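Local structure of beta-fructofuranosidase (Arthrobacter, 3WPU) at residues 146-151 with 158-163; 94-99 with 134-139. The protein is a beta-fructofuranosidase of the levansucrase/invertase family, a group of proteins built on a five-bladed beta-propeller fold. All coordinates share one frame; numbering follows the deposited sequence.

Interaction 1: residues 146-151 with 158-163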
loop_
_atom_site.group_PDB
_atom_site.type_symbol
_atom_site.label_atom_id
_atom_site.label_comp_id
_atom_site.label_asym_id
_atom_site.label_seq_id
_atom_site.Cartn_x
_atom_site.Cartn_y
_atom_site.Cartn_z
ATOM N N GLY A 146 -17.198 -17.537 -7.041
ATOM C CA GLY A 146 -17.069 -18.653 -6.126
ATOM C C GLY A 146 -15.659 -19.130 -5.899
ATOM O O GLY A 146 -15.407 -19.840 -4.918
ATOM N N VAL A 147 -14.720 -18.749 -6.770
ATOM C CA VAL A 147 -13.369 -19.288 -6.687
ATOM C C VAL A 147 -12.709 -18.947 -5.342
ATOM O O VAL A 147 -12.093 -19.799 -4.711
ATOM C CB VAL A 147 -12.477 -18.809 -7.855
ATOM C CG1 VAL A 147 -11.010 -19.121 -7.617
ATOM C CG2 VAL A 147 -12.933 -19.463 -9.165
ATOM N N THR A 148 -12.825 -17.698 -4.906
ATOM C CA THR A 148 -12.116 -17.281 -3.689
ATOM C C THR A 148 -12.764 -17.816 -2.404
ATOM O O THR A 148 -12.157 -17.812 -1.329
ATOM C CB THR A 148 -11.897 -15.770 -3.632
ATOM O OG1 THR A 148 -13.160 -15.065 -3.596
ATOM C CG2 THR A 148 -11.075 -15.324 -4.826
ATOM N N GLY A 149 -13.970 -18.347 -2.537
ATOM C CA GLY A 149 -14.661 -18.996 -1.437
ATOM C C GLY A 149 -14.068 -20.335 -1.057
ATOM O O GLY A 149 -14.365 -20.846 -0.003
ATOM N N GLN A 150 -13.197 -20.887 -1.894
ATOM C CA GLN A 150 -12.735 -22.270 -1.699
ATOM C C GLN A 150 -12.049 -22.602 -0.379
ATOM O O GLN A 150 -12.119 -23.746 0.079
ATOM C CB GLN A 150 -11.881 -22.742 -2.852
ATOM C CG GLN A 150 -10.675 -21.950 -3.204
ATOM C CD GLN A 150 -10.099 -22.445 -4.524
ATOM O OE1 GLN A 150 -9.088 -23.101 -4.542
ATOM N NE2 GLN A 150 -10.807 -22.225 -5.588
ATOM N N ILE A 151 -11.372 -21.632 0.220
ATOM C CA ILE A 151 -10.537 -21.905 1.403
ATOM C C ILE A 151 -11.293 -21.946 2.724
ATOM O O ILE A 151 -10.734 -22.377 3.742
ATOM C CB ILE A 151 -9.368 -20.891 1.523
ATOM C CG1 ILE A 151 -9.873 -19.466 1.792
ATOM C CG2 ILE A 151 -8.474 -20.976 0.287
ATOM C CD1 ILE A 151 -8.776 -18.440 1.993
ATOM N N SER A 158 -22.122 -14.536 4.529
ATOM C CA SER A 158 -23.085 -13.613 3.905
ATOM C C SER A 158 -22.425 -12.745 2.830
ATOM O O SER A 158 -23.084 -12.279 1.900
ATOM C CB SER A 158 -23.703 -12.719 4.950
ATOM O OG SER A 158 -22.731 -12.013 5.706
ATOM N N HIS A 159 -21.124 -12.515 2.985
ATOM C CA HIS A 159 -20.338 -11.679 2.065
ATOM C C HIS A 159 -19.000 -12.356 1.913
ATOM O O HIS A 159 -18.560 -13.057 2.819
ATOM C CB HIS A 159 -20.119 -10.276 2.616
ATOM C CG HIS A 159 -21.384 -9.537 2.910
ATOM N ND1 HIS A 159 -22.180 -9.820 4.003
ATOM C CD2 HIS A 159 -21.983 -8.515 2.258
ATOM C CE1 HIS A 159 -23.229 -9.015 3.993
ATOM N NE2 HIS A 159 -23.126 -8.208 2.953
ATOM N N GLN A 160 -18.361 -12.156 0.771
ATOM C CA GLN A 160 -17.076 -12.795 0.538
ATOM C C GLN A 160 -16.342 -11.879 -0.440
ATOM O O GLN A 160 -16.783 -11.675 -1.567
ATOM C CB GLN A 160 -17.286 -14.216 0.019
ATOM C CG GLN A 160 -16.168 -15.214 0.349
ATOM C CD GLN A 160 -14.937 -15.063 -0.516
ATOM O OE1 GLN A 160 -14.900 -15.534 -1.638
ATOM N NE2 GLN A 160 -13.897 -14.409 0.025
ATOM N N THR A 161 -15.238 -11.308 0.023
ATOM C CA THR A 161 -14.528 -10.279 -0.736
ATOM C C THR A 161 -13.089 -10.635 -0.946
ATOM O O THR A 161 -12.547 -11.504 -0.280
ATOM C CB THR A 161 -14.521 -8.937 -0.020
ATOM O OG1 THR A 161 -13.835 -9.029 1.237
ATOM C CG2 THR A 161 -15.907 -8.481 0.238
ATOM N N GLN A 162 -12.499 -9.922 -1.894
ATOM C CA GLN A 162 -11.068 -9.882 -2.100
ATOM C C GLN A 162 -10.609 -8.482 -1.737
ATOM O O GLN A 162 -11.142 -7.482 -2.229
ATOM C CB GLN A 162 -10.670 -10.231 -3.524
ATOM C CG GLN A 162 -11.127 -11.605 -3.973
ATOM C CD GLN A 162 -12.116 -11.559 -5.117
ATOM O OE1 GLN A 162 -12.011 -10.716 -5.987
ATOM N NE2 GLN A 162 -13.043 -12.510 -5.149
ATOM N N TRP A 163 -9.681 -8.431 -0.796
ATOM C CA TRP A 163 -9.058 -7.190 -0.348
ATOM C C TRP A 163 -7.575 -7.151 -0.806
ATOM O O TRP A 163 -7.131 -8.081 -1.488
ATOM C CB TRP A 163 -9.273 -7.062 1.164
ATOM C CG TRP A 163 -10.657 -6.579 1.586
ATOM C CD1 TRP A 163 -11.722 -6.281 0.786
ATOM C CD2 TRP A 163 -11.080 -6.364 2.926
ATOM N NE1 TRP A 163 -12.792 -5.860 1.563
ATOM C CE2 TRP A 163 -12.421 -5.901 2.883
ATOM C CE3 TRP A 163 -10.449 -6.472 4.162
ATOM C CZ2 TRP A 163 -13.139 -5.589 4.050
ATOM C CZ3 TRP A 163 -11.167 -6.142 5.331
ATOM C CH2 TRP A 163 -12.496 -5.700 5.255
#
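The two flat groups here, the side-chain amides of Gln160 and Gln162, both meet Thr148 within their own planes, at their polar ends. Thr148 OG1 gives its proton to Gln160 OE1 at 2.7 Å, in the carbonyl plane and on a lone pair, with a C=O...donor angle of 129°. From the other glutamine, Gln162 NE2 donates to Thr148 OG1 at 3.0 Å, the hydroxyl lying close to the amide plane. The threonine rotamer, with OG1 between the backbone N and the carbonyl carbon (chi1 62°), brings the hydroxyl to both amides, while its methyl CG2 packs 3.4 Å from Gln162 NE2. These two bonds tie strand 159-169 to the loop that leads into it. Gly149 N also comes within 3.1 Å of Gln160 OE1, but at an angle too poor for a bond; it is bonded instead to Gly146 O within the turn. The far ends of the amides are engaged too: Gln160 NE2 donates to Asp181 OD1 and Val182 O, and Gln162 OE1 accepts from Ile116 N. With both ends of each amide bonded, neither is likely to flip, and one buried hydroxyl is satisfied as donor and acceptor together.

Interaction 2: residues 94-99 with 134-139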
loop_
_atom_site.group_PDB
_atom_site.type_symbol
_atom_site.label_atom_id
_atom_site.label_comp_id
_atom_site.label_asym_id
_atom_site.label_seq_id
_atom_site.Cartn_x
_atom_site.Cartn_y
_atom_site.Cartn_z
ATOM N N GLU A 94 1.605 -2.538 -19.720
ATOM C CA GLU A 94 1.629 -2.302 -18.264
ATOM C C GLU A 94 0.319 -2.911 -17.745
ATOM O O GLU A 94 -0.718 -2.766 -18.396
ATOM C CB GLU A 94 1.702 -0.821 -17.913
ATOM C CG GLU A 94 3.023 -0.182 -18.272
ATOM C CD GLU A 94 3.149 1.264 -17.871
ATOM O OE1 GLU A 94 2.124 1.951 -17.616
ATOM O OE2 GLU A 94 4.302 1.743 -17.843
ATOM N N ILE A 95 0.385 -3.573 -16.584
ATOM C CA ILE A 95 -0.728 -4.290 -15.981
ATOM C C ILE A 95 -0.783 -3.918 -14.498
ATOM O O ILE A 95 0.225 -3.979 -13.789
ATOM C CB ILE A 95 -0.554 -5.826 -16.098
ATOM C CG1 ILE A 95 -0.609 -6.274 -17.557
ATOM C CG2 ILE A 95 -1.612 -6.551 -15.258
ATOM C CD1 ILE A 95 -0.046 -7.655 -17.783
ATOM N N ILE A 96 -1.966 -3.513 -14.047
ATOM C CA ILE A 96 -2.204 -3.243 -12.622
ATOM C C ILE A 96 -3.406 -4.026 -12.127
ATOM O O ILE A 96 -4.298 -4.413 -12.913
ATOM C CB ILE A 96 -2.384 -1.752 -12.329
ATOM C CG1 ILE A 96 -3.596 -1.214 -13.090
ATOM C CG2 ILE A 96 -1.087 -1.003 -12.644
ATOM C CD1 ILE A 96 -3.946 0.235 -12.795
ATOM N N PHE A 97 -3.400 -4.258 -10.821
ATOM C CA PHE A 97 -4.513 -4.879 -10.100
ATOM C C PHE A 97 -5.123 -3.858 -9.183
ATOM O O PHE A 97 -4.395 -3.062 -8.572
ATOM C CB PHE A 97 -4.010 -6.063 -9.273
ATOM C CG PHE A 97 -3.590 -7.238 -10.101
ATOM C CD1 PHE A 97 -4.522 -8.163 -10.535
ATOM C CD2 PHE A 97 -2.265 -7.424 -10.427
ATOM C CE1 PHE A 97 -4.147 -9.261 -11.287
ATOM C CE2 PHE A 97 -1.880 -8.524 -11.175
ATOM C CZ PHE A 97 -2.814 -9.437 -11.604
ATOM N N SER A 98 -6.456 -3.865 -9.084
ATOM C CA SER A 98 -7.175 -2.930 -8.245
ATOM C C SER A 98 -8.341 -3.583 -7.517
ATOM O O SER A 98 -8.985 -4.497 -8.051
ATOM C CB SER A 98 -7.789 -1.797 -9.074
ATOM O OG SER A 98 -6.846 -1.062 -9.841
ATOM N N LEU A 99 -8.656 -3.071 -6.321
ATOM C CA LEU A 99 -9.925 -3.368 -5.685
ATOM C C LEU A 99 -10.981 -2.576 -6.447
ATOM O O LEU A 99 -10.795 -1.380 -6.694
ATOM C CB LEU A 99 -9.951 -2.952 -4.207
ATOM C CG LEU A 99 -8.935 -3.652 -3.299
ATOM C CD1 LEU A 99 -9.264 -3.395 -1.849
ATOM C CD2 LEU A 99 -8.891 -5.133 -3.625
ATOM N N GLY A 134 -5.257 8.604 -18.010
ATOM C CA GLY A 134 -4.192 7.583 -17.856
ATOM C C GLY A 134 -4.191 6.532 -18.945
ATOM O O GLY A 134 -3.224 5.776 -19.101
ATOM N N GLY A 135 -5.274 6.451 -19.701
ATOM C CA GLY A 135 -5.353 5.546 -20.844
ATOM C C GLY A 135 -5.469 4.060 -20.508
ATOM O O GLY A 135 -5.141 3.204 -21.334
ATOM N N TRP A 136 -5.935 3.749 -19.294
ATOM C CA TRP A 136 -6.094 2.348 -18.871
ATOM C C TRP A 136 -7.328 1.724 -19.490
ATOM O O TRP A 136 -8.386 2.373 -19.559
ATOM C CB TRP A 136 -6.208 2.232 -17.340
ATOM C CG TRP A 136 -4.979 2.631 -16.601
ATOM C CD1 TRP A 136 -4.761 3.815 -15.975
ATOM C CD2 TRP A 136 -3.783 1.857 -16.413
ATOM N NE1 TRP A 136 -3.538 3.832 -15.397
ATOM C CE2 TRP A 136 -2.899 2.650 -15.661
ATOM C CE3 TRP A 136 -3.386 0.587 -16.806
ATOM C CZ2 TRP A 136 -1.647 2.215 -15.276
ATOM C CZ3 TRP A 136 -2.123 0.145 -16.432
ATOM C CH2 TRP A 136 -1.267 0.961 -15.674
ATOM N N THR A 137 -7.199 0.469 -19.897
ATOM C CA THR A 137 -8.342 -0.363 -20.276
ATOM C C THR A 137 -8.686 -1.297 -19.108
ATOM O O THR A 137 -7.815 -1.976 -18.567
ATOM C CB THR A 137 -8.050 -1.187 -21.536
ATOM O OG1 THR A 137 -7.761 -0.325 -22.652
ATOM C CG2 THR A 137 -9.214 -2.089 -21.883
ATOM N N TYR A 138 -9.958 -1.333 -18.741
ATOM C CA TYR A 138 -10.449 -2.202 -17.671
ATOM C C TYR A 138 -10.611 -3.615 -18.200
ATOM O O TYR A 138 -11.360 -3.864 -19.172
ATOM C CB TYR A 138 -11.778 -1.674 -17.106
ATOM C CG TYR A 138 -12.317 -2.528 -15.989
ATOM C CD1 TYR A 138 -11.509 -2.905 -14.907
ATOM C CD2 TYR A 138 -13.630 -2.973 -15.996
ATOM C CE1 TYR A 138 -11.996 -3.680 -13.888
ATOM C CE2 TYR A 138 -14.123 -3.759 -14.986
ATOM C CZ TYR A 138 -13.308 -4.113 -13.918
ATOM O OH TYR A 138 -13.820 -4.906 -12.902
ATOM N N GLY A 139 -9.859 -4.548 -17.617
ATOM C CA GLY A 139 -9.887 -5.930 -18.074
ATOM C C GLY A 139 -10.959 -6.809 -17.444
ATOM O O GLY A 139 -11.159 -7.952 -17.879
#
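Glu94 meets the rim of the Trp136 indole first. Its carbonyl O sits at the ring edge, near the ring plane, 3.8 Å from Trp136 CZ3, while its side chain runs at about a right angle to the tryptophan and brings OE1 to 4.0 Å from Trp136 CH2. The carboxylate plane is turned only 28° from that of the ring, and its charge is met elsewhere: OE1 forms a salt bridge with Arg121 NE and OE2 accepts from Ala486 N. Ile95 adds just its backbone N at the same edge, its side chain turning away to pack on Val214.

Between these two segments runs strand 115-122, antiparallel to both 93-102 and 137-141, in a meander consistent with a propeller blade. Trp136, just ahead of strand 137-141, therefore spans the middle strand, resting against Arg121 on the way, to reach residues two strands off.

Ile96 then presses on the face. A chi1 of 61° folds CG1 in over its own backbone, and CD1 lands over the centre of the six-membered ring of Trp136 at 3.7 Å and 4° off its normal, a nearly vertical CH-pi contact. Its other branch, CG2, lies 3.6 Å from Trp136 CH2, at the ring's outer end. On the five-membered ring, Trp136 NE1 donates to Ala482 O.

Both contacts are buried, yet interaction 2 lies deeper: its centre is about 16 Å from the centre of the chain, against about 21 Å for that of interaction 1. Both reach the same large mixed sheet and use it differently. Interaction 2 reaches across a middle strand, from the entry of one strand to another, and is mainly apolar, an aromatic face and its edge; interaction 1 fixes a loop to the strand that follows it and is almost wholly polar, a hydroxyl between two amides. Strand 115-122 links them, since it pairs with 93-102 while its Ile116 N binds the Gln162 amide. The two also touch directly: Leu99 CD2 packs 3.5 Å from Gln162 O.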